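Local coordinates for virulence sensor protein BvgS (Bordetella pertussis, PDB 6ZJ8), which acts as the sensor histidine kinase of a virulence control system in Bordetella pertussis, its PAS domain having a part in signal transduction, at residues A[43-48]-A[66-71]; A[37-42]-A[130-135]; A[54-59]-A[105-110]. All blocks are in the same frame, centred on the assembly; numbering follows the deposited sequence.

Contact 1 of 3, residues A[43-48]-A[66-71]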
ATOM      1  N   GLU A  43      -0.072 -16.912   1.806  1.00 84.19           N
ATOM      2  CA  GLU A  43      -0.320 -17.072   3.237  1.00 83.87           C
ATOM      3  C   GLU A  43      -0.451 -15.736   3.976  1.00 81.46           C
ATOM      4  O   GLU A  43      -0.562 -15.748   5.209  1.00 80.03           O
ATOM      5  CB  GLU A  43       0.795 -17.907   3.873  1.00 86.39           C
ATOM      6  CG  GLU A  43       0.847 -19.359   3.403  1.00 89.85           C
ATOM      7  CD  GLU A  43       1.627 -19.543   2.114  1.00 92.12           C
ATOM      8  OE1 GLU A  43       2.305 -18.588   1.681  1.00 89.10           O
ATOM      9  OE2 GLU A  43       1.567 -20.648   1.535  1.00 92.01           O
ATOM     10  N   GLY A  44      -0.438 -14.599   3.282  1.00 82.45           N
ATOM     11  CA  GLY A  44      -0.645 -13.314   3.909  1.00 81.48           C
ATOM     12  C   GLY A  44       0.606 -12.604   4.381  1.00 78.56           C
ATOM     13  O   GLY A  44       0.498 -11.502   4.934  1.00 75.85           O
ATOM     14  N   ARG A  45       1.785 -13.188   4.183  1.00 77.29           N
ATOM     15  CA  ARG A  45       3.021 -12.555   4.621  1.00 74.14           C
ATOM     16  C   ARG A  45       3.443 -11.461   3.649  1.00 70.82           C
ATOM     17  O   ARG A  45       3.345 -11.618   2.428  1.00 71.15           O
ATOM     18  CB  ARG A  45       4.133 -13.596   4.756  1.00 75.73           C
ATOM     19  CG  ARG A  45       4.002 -14.475   5.991  1.00 78.81           C
ATOM     20  CD  ARG A  45       5.026 -15.600   6.008  1.00 88.92           C
ATOM     21  NE  ARG A  45       4.826 -16.538   4.907  1.00100.08           N
ATOM     22  CZ  ARG A  45       5.386 -17.742   4.834  1.00108.66           C
ATOM     23  NH1 ARG A  45       5.142 -18.519   3.788  1.00102.09           N
ATOM     24  NH2 ARG A  45       6.181 -18.175   5.805  1.00110.30           N
ATOM     25  N   MET A  46       3.922 -10.348   4.203  1.00 67.86           N
ATOM     26  CA  MET A  46       4.323  -9.195   3.407  1.00 65.44           C
ATOM     27  C   MET A  46       5.756  -9.378   2.918  1.00 64.71           C
ATOM     28  O   MET A  46       6.684  -9.507   3.725  1.00 63.35           O
ATOM     29  CB  MET A  46       4.192  -7.917   4.232  1.00 65.64           C
ATOM     30  CG  MET A  46       2.754  -7.548   4.570  1.00 67.89           C
ATOM     31  SD  MET A  46       1.889  -6.768   3.194  1.00 63.44           S
ATOM     32  CE  MET A  46       2.560  -5.113   3.283  1.00 59.79           C
ATOM     33  N   LEU A  47       5.934  -9.382   1.598  1.00 64.40           N
ATOM     34  CA  LEU A  47       7.245  -9.564   0.988  1.00 64.55           C
ATOM     35  C   LEU A  47       7.933  -8.254   0.640  1.00 63.33           C
ATOM     36  O   LEU A  47       9.165  -8.179   0.701  1.00 63.50           O
ATOM     37  CB  LEU A  47       7.118 -10.399  -0.288  1.00 66.30           C
ATOM     38  CG  LEU A  47       6.371 -11.722  -0.132  1.00 69.37           C
ATOM     39  CD1 LEU A  47       6.338 -12.457  -1.457  1.00 74.01           C
ATOM     40  CD2 LEU A  47       7.015 -12.571   0.949  1.00 70.70           C
ATOM     41  N   LEU A  48       7.173  -7.229   0.271  1.00 62.23           N
ATOM     42  CA  LEU A  48       7.752  -5.965  -0.151  1.00 61.15           C
ATOM     43  C   LEU A  48       6.784  -4.843   0.178  1.00 59.62           C
ATOM     44  O   LEU A  48       5.564  -5.020   0.139  1.00 59.04           O
ATOM     45  CB  LEU A  48       8.070  -5.974  -1.652  1.00 61.63           C
ATOM     46  CG  LEU A  48       8.683  -4.703  -2.243  1.00 60.16           C
ATOM     47  CD1 LEU A  48       9.657  -5.060  -3.354  1.00 61.36           C
ATOM     48  CD2 LEU A  48       7.611  -3.764  -2.777  1.00 58.80           C
ATOM     49  N   GLY A  66       7.819 -10.134   6.296  1.00 66.81           N
ATOM     50  CA  GLY A  66       7.673 -11.436   6.906  1.00 67.90           C
ATOM     51  C   GLY A  66       6.514 -11.566   7.867  1.00 69.85           C
ATOM     52  O   GLY A  66       6.330 -12.644   8.445  1.00 71.51           O
ATOM     53  N   LYS A  67       5.719 -10.515   8.047  1.00 70.06           N
ATOM     54  CA  LYS A  67       4.650 -10.483   9.031  1.00 71.08           C
ATOM     55  C   LYS A  67       3.323 -10.205   8.338  1.00 70.89           C
ATOM     56  O   LYS A  67       3.281  -9.771   7.184  1.00 71.29           O
ATOM     57  CB  LYS A  67       4.953  -9.434  10.105  1.00 71.58           C
ATOM     58  CG  LYS A  67       6.203  -9.785  10.900  1.00 71.97           C
ATOM     59  CD  LYS A  67       6.865  -8.580  11.533  1.00 72.88           C
ATOM     60  CE  LYS A  67       8.134  -8.999  12.265  1.00 75.23           C
ATOM     61  NZ  LYS A  67       8.829  -7.849  12.901  1.00 79.87           N
ATOM     62  N   THR A  68       2.233 -10.477   9.051  1.00 69.79           N
ATOM     63  CA  THR A  68       0.908 -10.529   8.453  1.00 69.32           C
ATOM     64  C   THR A  68       0.005  -9.432   9.002  1.00 68.68           C
ATOM     65  O   THR A  68       0.260  -8.849  10.060  1.00 68.41           O
ATOM     66  CB  THR A  68       0.246 -11.892   8.699  1.00 68.93           C
ATOM     67  OG1 THR A  68       0.090 -12.104  10.108  1.00 68.86           O
ATOM     68  CG2 THR A  68       1.092 -13.009   8.121  1.00 71.34           C
ATOM     69  N   ILE A  69      -1.061  -9.160   8.252  1.00 69.21           N
ATOM     70  CA  ILE A  69      -2.136  -8.266   8.673  1.00 68.29           C
ATOM     71  C   ILE A  69      -3.402  -9.109   8.788  1.00 68.95           C
ATOM     72  O   ILE A  69      -4.163  -9.210   7.813  1.00 69.30           O
ATOM     73  CB  ILE A  69      -2.344  -7.107   7.685  1.00 67.23           C
ATOM     74  CG1 ILE A  69      -1.006  -6.543   7.195  1.00 67.33           C
ATOM     75  CG2 ILE A  69      -3.189  -6.016   8.338  1.00 65.01           C
ATOM     76  CD1 ILE A  69      -0.249  -5.756   8.224  1.00 69.45           C
ATOM     77  N   PRO A  70      -3.669  -9.734   9.935  1.00 69.55           N
ATOM     78  CA  PRO A  70      -4.797 -10.670  10.013  1.00 70.14           C
ATOM     79  C   PRO A  70      -6.129  -9.990   9.729  1.00 71.21           C
ATOM     80  O   PRO A  70      -6.310  -8.794   9.967  1.00 70.29           O
ATOM     81  CB  PRO A  70      -4.731 -11.189  11.455  1.00 70.53           C
ATOM     82  CG  PRO A  70      -3.325 -10.939  11.892  1.00 70.08           C
ATOM     83  CD  PRO A  70      -2.909  -9.681  11.196  1.00 69.34           C
ATOM     84  N   GLU A  71      -7.070 -10.783   9.204  1.00 72.03           N
ATOM     85  CA  GLU A  71      -8.416 -10.274   8.961  1.00 73.36           C
ATOM     86  C   GLU A  71      -9.187 -10.120  10.265  1.00 72.60           C
ATOM     87  O   GLU A  71      -9.911  -9.135  10.454  1.00 72.39           O
ATOM     88  CB  GLU A  71      -9.165 -11.206   8.007  1.00 77.02           C
ATOM     89  CG  GLU A  71      -8.524 -11.347   6.633  1.00 88.71           C
ATOM     90  CD  GLU A  71      -8.584 -10.069   5.820  1.00 83.41           C
ATOM     91  OE1 GLU A  71      -9.378  -9.172   6.174  1.00 82.08           O
ATOM     92  OE2 GLU A  71      -7.835  -9.964   4.826  1.00 88.49           O
TER
HETATM   93  O   HOH W   1      -1.759 -10.585   5.906  1.00 70.94           O
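The flat groups that meet here are peptide carbonyls, not rings. The amide of Gly66 reaches the Met46 carbonyl within its plane. The amide of Met46 instead sits above the plane of the Lys67 carbonyl, 31° out of it. These two bonds tie the loop after helix 51-57 to edge strand 46-49 of the PAS-fold sheet. Gly66 N to Met46 O is 2.9 Å and nearly straight. Met46 N to Lys67 O is 3.1 Å and more bent. Met46 thus holds the loop through both its N and its O. The two segments run at a wide angle, and the pairing stays short. Just beyond it, Leu47 and Leu48 both face Val39 in a classic beta bulge.

The side chains make little contact of their own. Arg45 has CG anti to its carbonyl carbon, and this puts CG 3.8 Å from Gly66 O. The same CG lies 3.9 Å from Thr68 CG2, where the two side chains cross obliquely. The Arg45 chain then bends at chi3 and leads its guanidinium away from the loop. NH1 makes a long salt bridge to Glu43 OE1, while NE pairs with Asp41. Met46 bends at chi2 and chi3. Its CG passes 3.5 Å from Lys67 O before the chain turns inward to Tyr38 and Arg40. Ile69 is buried on the loop side and packs on Met84 and His85 of helix 79-87.

Gly44 has a positive phi, 91°, which with its psi suits a glycine. Thr68 CG2 lies 3.6 Å from Gly44 O. One water bridges the two backbones beside them: it donates to Gly44 O at 2.6 Å and accepts from Ile69 N at 2.8 Å.

Contact 2 of 3, residues A[37-42]-A[130-135]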
ATOM      1  N   ILE A  37       2.886   0.889  -2.295  1.00 51.95           N
ATOM      2  CA  ILE A  37       2.753  -0.384  -2.989  1.00 52.99           C
ATOM      3  C   ILE A  37       3.377  -1.462  -2.117  1.00 55.45           C
ATOM      4  O   ILE A  37       4.377  -1.224  -1.432  1.00 54.85           O
ATOM      5  CB  ILE A  37       3.403  -0.354  -4.388  1.00 53.26           C
ATOM      6  CG1 ILE A  37       3.143  -1.679  -5.112  1.00 54.14           C
ATOM      7  CG2 ILE A  37       4.897  -0.113  -4.283  1.00 53.29           C
ATOM      8  CD1 ILE A  37       3.643  -1.707  -6.528  1.00 59.89           C
ATOM      9  N   TYR A  38       2.773  -2.648  -2.141  1.00 56.34           N
ATOM     10  CA  TYR A  38       3.234  -3.778  -1.350  1.00 57.21           C
ATOM     11  C   TYR A  38       3.062  -5.055  -2.159  1.00 63.14           C
ATOM     12  O   TYR A  38       2.410  -5.073  -3.206  1.00 58.90           O
ATOM     13  CB  TYR A  38       2.463  -3.891  -0.030  1.00 57.54           C
ATOM     14  CG  TYR A  38       0.969  -4.017  -0.231  1.00 58.40           C
ATOM     15  CD1 TYR A  38       0.375  -5.258  -0.431  1.00 59.25           C
ATOM     16  CD2 TYR A  38       0.154  -2.894  -0.237  1.00 57.33           C
ATOM     17  CE1 TYR A  38      -0.994  -5.374  -0.623  1.00 59.87           C
ATOM     18  CE2 TYR A  38      -1.212  -3.000  -0.429  1.00 57.78           C
ATOM     19  CZ  TYR A  38      -1.779  -4.240  -0.624  1.00 59.03           C
ATOM     20  OH  TYR A  38      -3.138  -4.340  -0.814  1.00 60.34           O
ATOM     21  N   VAL A  39       3.659  -6.131  -1.657  1.00 60.13           N
ATOM     22  CA  VAL A  39       3.478  -7.468  -2.205  1.00 66.36           C
ATOM     23  C   VAL A  39       3.240  -8.422  -1.045  1.00 68.36           C
ATOM     24  O   VAL A  39       4.045  -8.480  -0.110  1.00 68.29           O
ATOM     25  CB  VAL A  39       4.689  -7.922  -3.040  1.00 67.10           C
ATOM     26  CG1 VAL A  39       4.483  -9.344  -3.529  1.00 70.02           C
ATOM     27  CG2 VAL A  39       4.906  -6.976  -4.208  1.00 66.35           C
ATOM     28  N   ARG A  40       2.139  -9.166  -1.108  1.00 66.20           N
ATOM     29  CA  ARG A  40       1.742 -10.094  -0.059  1.00 68.08           C
ATOM     30  C   ARG A  40       1.561 -11.478  -0.664  1.00 71.14           C
ATOM     31  O   ARG A  40       0.884 -11.628  -1.686  1.00 71.76           O
ATOM     32  CB  ARG A  40       0.451  -9.618   0.615  1.00 67.74           C
ATOM     33  CG  ARG A  40      -0.134 -10.595   1.610  1.00 70.80           C
ATOM     34  CD  ARG A  40      -1.049  -9.898   2.605  1.00 75.62           C
ATOM     35  NE  ARG A  40      -2.052  -9.052   1.963  1.00 68.97           N
ATOM     36  CZ  ARG A  40      -3.111  -8.544   2.588  1.00 67.78           C
ATOM     37  NH1 ARG A  40      -3.317  -8.801   3.875  1.00 67.83           N
ATOM     38  NH2 ARG A  40      -3.972  -7.783   1.929  1.00 66.76           N
ATOM     39  N   ASP A  41       2.169 -12.483  -0.038  1.00 74.31           N
ATOM     40  CA  ASP A  41       2.118 -13.836  -0.570  1.00 77.73           C
ATOM     41  C   ASP A  41       0.750 -14.461  -0.298  1.00 79.61           C
ATOM     42  O   ASP A  41      -0.159 -13.829   0.247  1.00 78.94           O
ATOM     43  CB  ASP A  41       3.248 -14.684   0.017  1.00 79.44           C
ATOM     44  CG  ASP A  41       3.058 -14.989   1.494  1.00 81.52           C
ATOM     45  OD1 ASP A  41       2.066 -14.525   2.093  1.00 80.33           O
ATOM     46  OD2 ASP A  41       3.913 -15.700   2.058  1.00 83.91           O
ATOM     47  N   LYS A  42       0.608 -15.730  -0.686  1.00 82.31           N
ATOM     48  CA  LYS A  42      -0.663 -16.428  -0.510  1.00 84.54           C
ATOM     49  C   LYS A  42      -1.031 -16.530   0.965  1.00 84.93           C
ATOM     50  O   LYS A  42      -2.178 -16.273   1.350  1.00 90.24           O
ATOM     51  CB  LYS A  42      -0.583 -17.818  -1.146  1.00 88.54           C
ATOM     52  CG  LYS A  42      -1.819 -18.686  -0.928  1.00 95.41           C
ATOM     53  CD  LYS A  42      -1.657 -20.060  -1.565  1.00 94.80           C
ATOM     54  CE  LYS A  42      -2.810 -20.982  -1.188  1.00 96.47           C
ATOM     55  NZ  LYS A  42      -2.697 -22.330  -1.818  1.00 98.03           N
ATOM     56  N   GLY A 130       0.635 -14.921  -4.838  1.00 85.39           N
ATOM     57  CA  GLY A 130       0.431 -13.762  -3.991  1.00 79.58           C
ATOM     58  C   GLY A 130      -0.334 -12.683  -4.722  1.00 76.88           C
ATOM     59  O   GLY A 130      -0.915 -12.914  -5.784  1.00 78.17           O
ATOM     60  N   ILE A 131      -0.325 -11.492  -4.129  1.00 73.35           N
ATOM     61  CA  ILE A 131      -0.967 -10.321  -4.706  1.00 70.58           C
ATOM     62  C   ILE A 131      -0.008  -9.144  -4.627  1.00 67.45           C
ATOM     63  O   ILE A 131       0.744  -9.003  -3.656  1.00 67.03           O
ATOM     64  CB  ILE A 131      -2.294  -9.977  -3.993  1.00 70.13           C
ATOM     65  CG1 ILE A 131      -2.066  -9.763  -2.495  1.00 69.06           C
ATOM     66  CG2 ILE A 131      -3.320 -11.076  -4.224  1.00 72.45           C
ATOM     67  CD1 ILE A 131      -2.877  -8.626  -1.922  1.00 66.15           C
ATOM     68  N   ILE A 132      -0.025  -8.312  -5.659  1.00 66.21           N
ATOM     69  CA  ILE A 132       0.593  -6.994  -5.631  1.00 63.21           C
ATOM     70  C   ILE A 132      -0.521  -5.986  -5.389  1.00 62.69           C
ATOM     71  O   ILE A 132      -1.602  -6.095  -5.980  1.00 63.78           O
ATOM     72  CB  ILE A 132       1.341  -6.695  -6.942  1.00 62.51           C
ATOM     73  CG1 ILE A 132       2.353  -7.802  -7.254  1.00 65.33           C
ATOM     74  CG2 ILE A 132       2.048  -5.353  -6.848  1.00 59.51           C
ATOM     75  CD1 ILE A 132       2.434  -8.164  -8.727  1.00 70.14           C
ATOM     76  N   GLY A 133      -0.276  -5.017  -4.513  1.00 60.48           N
ATOM     77  CA  GLY A 133      -1.330  -4.080  -4.178  1.00 59.43           C
ATOM     78  C   GLY A 133      -0.788  -2.761  -3.676  1.00 58.44           C
ATOM     79  O   GLY A 133       0.423  -2.557  -3.561  1.00 57.50           O
ATOM     80  N   GLY A 134      -1.721  -1.864  -3.377  1.00 58.45           N
ATOM     81  CA  GLY A 134      -1.378  -0.549  -2.881  1.00 55.62           C
ATOM     82  C   GLY A 134      -2.598   0.347  -2.911  1.00 53.48           C
ATOM     83  O   GLY A 134      -3.730  -0.119  -3.059  1.00 58.12           O
ATOM     84  N   TRP A 135      -2.348   1.646  -2.771  1.00 54.90           N
ATOM     85  CA  TRP A 135      -3.436   2.610  -2.819  1.00 52.67           C
ATOM     86  C   TRP A 135      -2.890   3.971  -3.224  1.00 52.09           C
ATOM     87  O   TRP A 135      -1.682   4.216  -3.189  1.00 51.10           O
ATOM     88  CB  TRP A 135      -4.169   2.694  -1.474  1.00 52.88           C
ATOM     89  CG  TRP A 135      -3.320   3.185  -0.343  1.00 52.58           C
ATOM     90  CD1 TRP A 135      -3.133   4.482   0.040  1.00 51.51           C
ATOM     91  CD2 TRP A 135      -2.548   2.385   0.562  1.00 52.28           C
ATOM     92  NE1 TRP A 135      -2.291   4.539   1.126  1.00 51.61           N
ATOM     93  CE2 TRP A 135      -1.918   3.265   1.466  1.00 52.20           C
ATOM     94  CE3 TRP A 135      -2.328   1.011   0.696  1.00 53.20           C
ATOM     95  CZ2 TRP A 135      -1.083   2.817   2.488  1.00 52.84           C
ATOM     96  CZ3 TRP A 135      -1.498   0.568   1.714  1.00 53.26           C
ATOM     97  CH2 TRP A 135      -0.886   1.468   2.594  1.00 53.22           C
TER
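Strand 37-41 and the 130-135 part of strand 128-137 run antiparallel, 152° apart, with their axes 4.5 Å apart at closest. Tyr38 faces Gly133 and Arg40 faces Ile131 as hydrogen-bonded pairs. Ile37 with Gly134 and Val39 with Ile132 are non-hydrogen-bonded pairs. The shortest of the four bonds are Tyr38 N to Gly133 O and Ile131 N to Arg40 O, both 2.7 Å. At the Arg40 pair the donors lie nearly along the C=O axes. At the Tyr38 pair they stand about 30° above the carbonyl planes.

The Tyr38 side chain carries much of the contact. Its CG takes the crowded position between N and the carbonyl carbon, chi1 57°. This folds the ring over the partner strand. Gly133 has no side chain, and its backbone lies against one ring face. Its C is 3.3 Å above the ring plane, toward the rim, and its CA makes a CH-pi contact 3.9 Å from the centroid. Ile131 CD1 meets the ring at its edge, 4.0 Å from CE1. The same CD1 lies at the edge of the Arg40 guanidinium, 4.0 Å from NE. Tyr38 CE2 approaches the edge of the Trp135 indole, 4.2 Å from CZ3.

On the other face, Ile37, Val39 and Ile132 point the same way. Ile132 CG2 touches Ile37 CD1 at 4.0 Å, and its CG1 touches Val39 CG2. Tyr121 of strand 110-122 also packs on Val39 and Ile132. The pairing joins the first and last strands of the chain side by side at the middle of the five-stranded antiparallel sheet, in the order 2-1-5-4-3 of the PAS fold.

Contact 3 of 3, residues A[54-59]-A[105-110]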
ATOM      1  N   LEU A  54       5.447   2.435   4.107  1.00 55.20           N
ATOM      2  CA  LEU A  54       5.956   2.435   5.475  1.00 52.93           C
ATOM      3  C   LEU A  54       5.763   3.787   6.150  1.00 61.92           C
ATOM      4  O   LEU A  54       5.409   3.851   7.333  1.00 53.36           O
ATOM      5  CB  LEU A  54       7.434   2.047   5.474  1.00 56.12           C
ATOM      6  CG  LEU A  54       7.742   0.661   4.905  1.00 56.50           C
ATOM      7  CD1 LEU A  54       9.242   0.444   4.781  1.00 57.67           C
ATOM      8  CD2 LEU A  54       7.106  -0.412   5.782  1.00 58.18           C
ATOM      9  N   ASP A  55       5.996   4.881   5.421  1.00 53.80           N
ATOM     10  CA  ASP A  55       5.939   6.204   6.036  1.00 54.97           C
ATOM     11  C   ASP A  55       4.511   6.656   6.318  1.00 53.95           C
ATOM     12  O   ASP A  55       4.310   7.532   7.165  1.00 54.65           O
ATOM     13  CB  ASP A  55       6.646   7.227   5.147  1.00 55.94           C
ATOM     14  CG  ASP A  55       8.160   7.098   5.194  1.00 57.53           C
ATOM     15  OD1 ASP A  55       8.666   6.226   5.932  1.00 58.41           O
ATOM     16  OD2 ASP A  55       8.846   7.872   4.494  1.00 58.54           O
ATOM     17  N   THR A  56       3.518   6.092   5.629  1.00 54.41           N
ATOM     18  CA  THR A  56       2.133   6.354   5.999  1.00 52.50           C
ATOM     19  C   THR A  56       1.911   6.083   7.480  1.00 56.34           C
ATOM     20  O   THR A  56       1.162   6.805   8.151  1.00 52.88           O
ATOM     21  CB  THR A  56       1.189   5.489   5.162  1.00 54.76           C
ATOM     22  OG1 THR A  56       1.258   5.892   3.789  1.00 53.50           O
ATOM     23  CG2 THR A  56      -0.251   5.615   5.666  1.00 53.44           C
ATOM     24  N   PHE A  57       2.568   5.052   8.010  1.00 58.87           N
ATOM     25  CA  PHE A  57       2.392   4.619   9.388  1.00 55.89           C
ATOM     26  C   PHE A  57       3.580   4.963  10.274  1.00 58.77           C
ATOM     27  O   PHE A  57       3.526   4.713  11.483  1.00 60.18           O
ATOM     28  CB  PHE A  57       2.138   3.109   9.422  1.00 56.58           C
ATOM     29  CG  PHE A  57       1.115   2.651   8.425  1.00 56.27           C
ATOM     30  CD1 PHE A  57      -0.235   2.687   8.732  1.00 57.31           C
ATOM     31  CD2 PHE A  57       1.500   2.195   7.176  1.00 57.20           C
ATOM     32  CE1 PHE A  57      -1.181   2.271   7.815  1.00 56.92           C
ATOM     33  CE2 PHE A  57       0.558   1.779   6.254  1.00 56.82           C
ATOM     34  CZ  PHE A  57      -0.783   1.817   6.574  1.00 56.46           C
ATOM     35  N   GLY A  58       4.648   5.522   9.711  1.00 59.44           N
ATOM     36  CA  GLY A  58       5.799   5.891  10.510  1.00 61.93           C
ATOM     37  C   GLY A  58       6.590   4.720  11.046  1.00 64.39           C
ATOM     38  O   GLY A  58       7.185   4.830  12.123  1.00 68.36           O
ATOM     39  N   VAL A  59       6.621   3.600  10.323  1.00 59.57           N
ATOM     40  CA  VAL A  59       7.374   2.428  10.756  1.00 60.01           C
ATOM     41  C   VAL A  59       8.466   2.109   9.743  1.00 61.25           C
ATOM     42  O   VAL A  59       8.561   2.747   8.690  1.00 60.49           O
ATOM     43  CB  VAL A  59       6.456   1.206  10.961  1.00 59.36           C
ATOM     44  CG1 VAL A  59       5.369   1.519  11.977  1.00 58.98           C
ATOM     45  CG2 VAL A  59       5.850   0.750   9.636  1.00 58.53           C
ATOM     46  N   VAL A 105     -10.340   6.527   4.955  1.00 53.08           N
ATOM     47  CA  VAL A 105      -9.580   5.913   6.034  1.00 52.87           C
ATOM     48  C   VAL A 105      -9.098   7.015   6.962  1.00 52.80           C
ATOM     49  O   VAL A 105      -8.657   8.075   6.505  1.00 53.39           O
ATOM     50  CB  VAL A 105      -8.389   5.088   5.507  1.00 53.25           C
ATOM     51  CG1 VAL A 105      -7.535   4.598   6.667  1.00 53.84           C
ATOM     52  CG2 VAL A 105      -8.885   3.918   4.681  1.00 54.46           C
ATOM     53  N   THR A 106      -9.179   6.761   8.263  1.00 53.95           N
ATOM     54  CA  THR A 106      -8.817   7.731   9.285  1.00 53.65           C
ATOM     55  C   THR A 106      -7.547   7.268   9.985  1.00 53.77           C
ATOM     56  O   THR A 106      -7.474   6.133  10.463  1.00 54.07           O
ATOM     57  CB  THR A 106      -9.952   7.909  10.295  1.00 55.40           C
ATOM     58  OG1 THR A 106     -11.143   8.313   9.604  1.00 56.08           O
ATOM     59  CG2 THR A 106      -9.592   8.961  11.328  1.00 55.63           C
ATOM     60  N   LEU A 107      -6.557   8.155  10.046  1.00 53.85           N
ATOM     61  CA  LEU A 107      -5.248   7.818  10.586  1.00 53.40           C
ATOM     62  C   LEU A 107      -4.570   9.108  11.018  1.00 55.11           C
ATOM     63  O   LEU A 107      -4.521  10.070  10.246  1.00 52.85           O
ATOM     64  CB  LEU A 107      -4.394   7.085   9.542  1.00 53.40           C
ATOM     65  CG  LEU A 107      -2.947   6.778   9.933  1.00 53.36           C
ATOM     66  CD1 LEU A 107      -2.898   5.715  11.013  1.00 54.12           C
ATOM     67  CD2 LEU A 107      -2.150   6.349   8.711  1.00 53.03           C
ATOM     68  N   HIS A 108      -4.050   9.125  12.245  1.00 53.62           N
ATOM     69  CA  HIS A 108      -3.338  10.290  12.767  1.00 53.71           C
ATOM     70  C   HIS A 108      -4.243  11.519  12.788  1.00 54.68           C
ATOM     71  O   HIS A 108      -3.811  12.639  12.502  1.00 55.42           O
ATOM     72  CB  HIS A 108      -2.072  10.568  11.951  1.00 53.88           C
ATOM     73  CG  HIS A 108      -1.132   9.406  11.873  1.00 53.61           C
ATOM     74  ND1 HIS A 108      -0.284   9.208  10.804  1.00 53.14           N
ATOM     75  CD2 HIS A 108      -0.901   8.385  12.732  1.00 52.98           C
ATOM     76  CE1 HIS A 108       0.426   8.113  11.005  1.00 52.74           C
ATOM     77  NE2 HIS A 108       0.072   7.594  12.168  1.00 53.90           N
ATOM     78  N   GLY A 109      -5.515  11.306  13.117  1.00 54.71           N
ATOM     79  CA  GLY A 109      -6.482  12.381  13.173  1.00 55.22           C
ATOM     80  C   GLY A 109      -6.917  12.934  11.835  1.00 54.73           C
ATOM     81  O   GLY A 109      -7.701  13.890  11.810  1.00 55.86           O
ATOM     82  N   ARG A 110      -6.445  12.370  10.725  1.00 54.27           N
ATOM     83  CA  ARG A 110      -6.759  12.853   9.387  1.00 53.90           C
ATOM     84  C   ARG A 110      -7.471  11.754   8.609  1.00 53.36           C
ATOM     85  O   ARG A 110      -7.024  10.602   8.607  1.00 54.02           O
ATOM     86  CB  ARG A 110      -5.483  13.290   8.648  1.00 52.98           C
ATOM     87  CG  ARG A 110      -5.229  14.792   8.693  1.00 54.03           C
ATOM     88  CD  ARG A 110      -3.882  15.201   8.095  1.00 52.74           C
ATOM     89  NE  ARG A 110      -3.485  14.380   6.954  1.00 51.55           N
ATOM     90  CZ  ARG A 110      -2.472  13.513   6.955  1.00 51.67           C
ATOM     91  NH1 ARG A 110      -1.723  13.339   8.038  1.00 52.46           N
ATOM     92  NH2 ARG A 110      -2.203  12.819   5.859  1.00 51.45           N
TER
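Apolar packing centres on one methyl. Leu107 has CG anti to the backbone N, chi1 175°, which places CD2 against the last turn of helix 51-57. CD2 lies 3.7 Å from Thr56 CG2, where the two side chains cross obliquely. It also lies 4.1 Å from Phe57 CD1; the Leu107 and Phe57 side chains cross at about a right angle. Thr56 CG2 lies over the centre of one Phe57 face, 3.8 Å above the plane. Leu107 CG likewise lies over the centre of one His108 face. Phe57 meets Phe87 of helix 79-87 with the ring planes near perpendicular. Trp135 packs on both Thr56 and Phe57.

Two carbons come close to one carbonyl oxygen. The His108 ring points its CE1 at Thr56 O, 3.2 Å away. Leu107 CD2 also reaches Thr56 O, at 3.4 Å. Thr56 OG1 is hydrogen-bonded to Ala52 O.

Backbone bonds shape each side separately. A Schellman motif ends the helix, with Gly58 at positive phi as C-prime. Leu54 O accepts from both Val59 N and Phe57 N, while Gly58 N to Asp55 O is weak. Across from it, Leu107 to Arg110 form a type I' turn between strands 99-107 and 110-122. Leu107 N to Arg110 O is 2.9 Å, and Arg110 N to Leu107 O is 3.0 Å.

The join is therefore small and mainly van der Waals. The Thr56 carbonyl oxygen is partly negative, and the helix C terminus may strengthen this. It would probably favour the polarised C-H of His108 CE1, more so if the imidazole were protonated.

From the N terminus, strand 37-41 opens contact 2, which closes only at 130-135, the widest loop of the three. Both other contacts fall within it. Residues 43-48 follow and meet 66-71 in contact 1. Between 43-48 and 66-71, residues 54-59 open contact 3, which ends at 105-110, so contacts 1 and 3 cross. Contact 1 ties the loop after helix 51-57 to the edge strand 46-49. Contact 2 joins the central strands. Contact 3 brings helix 51-57 to the hairpin at the far side of the sheet. The pairing of strands 37-41 and 46-49 joins contact 2 to contact 1. Contacts 2 and 3 touch where Trp135 meets Phe57.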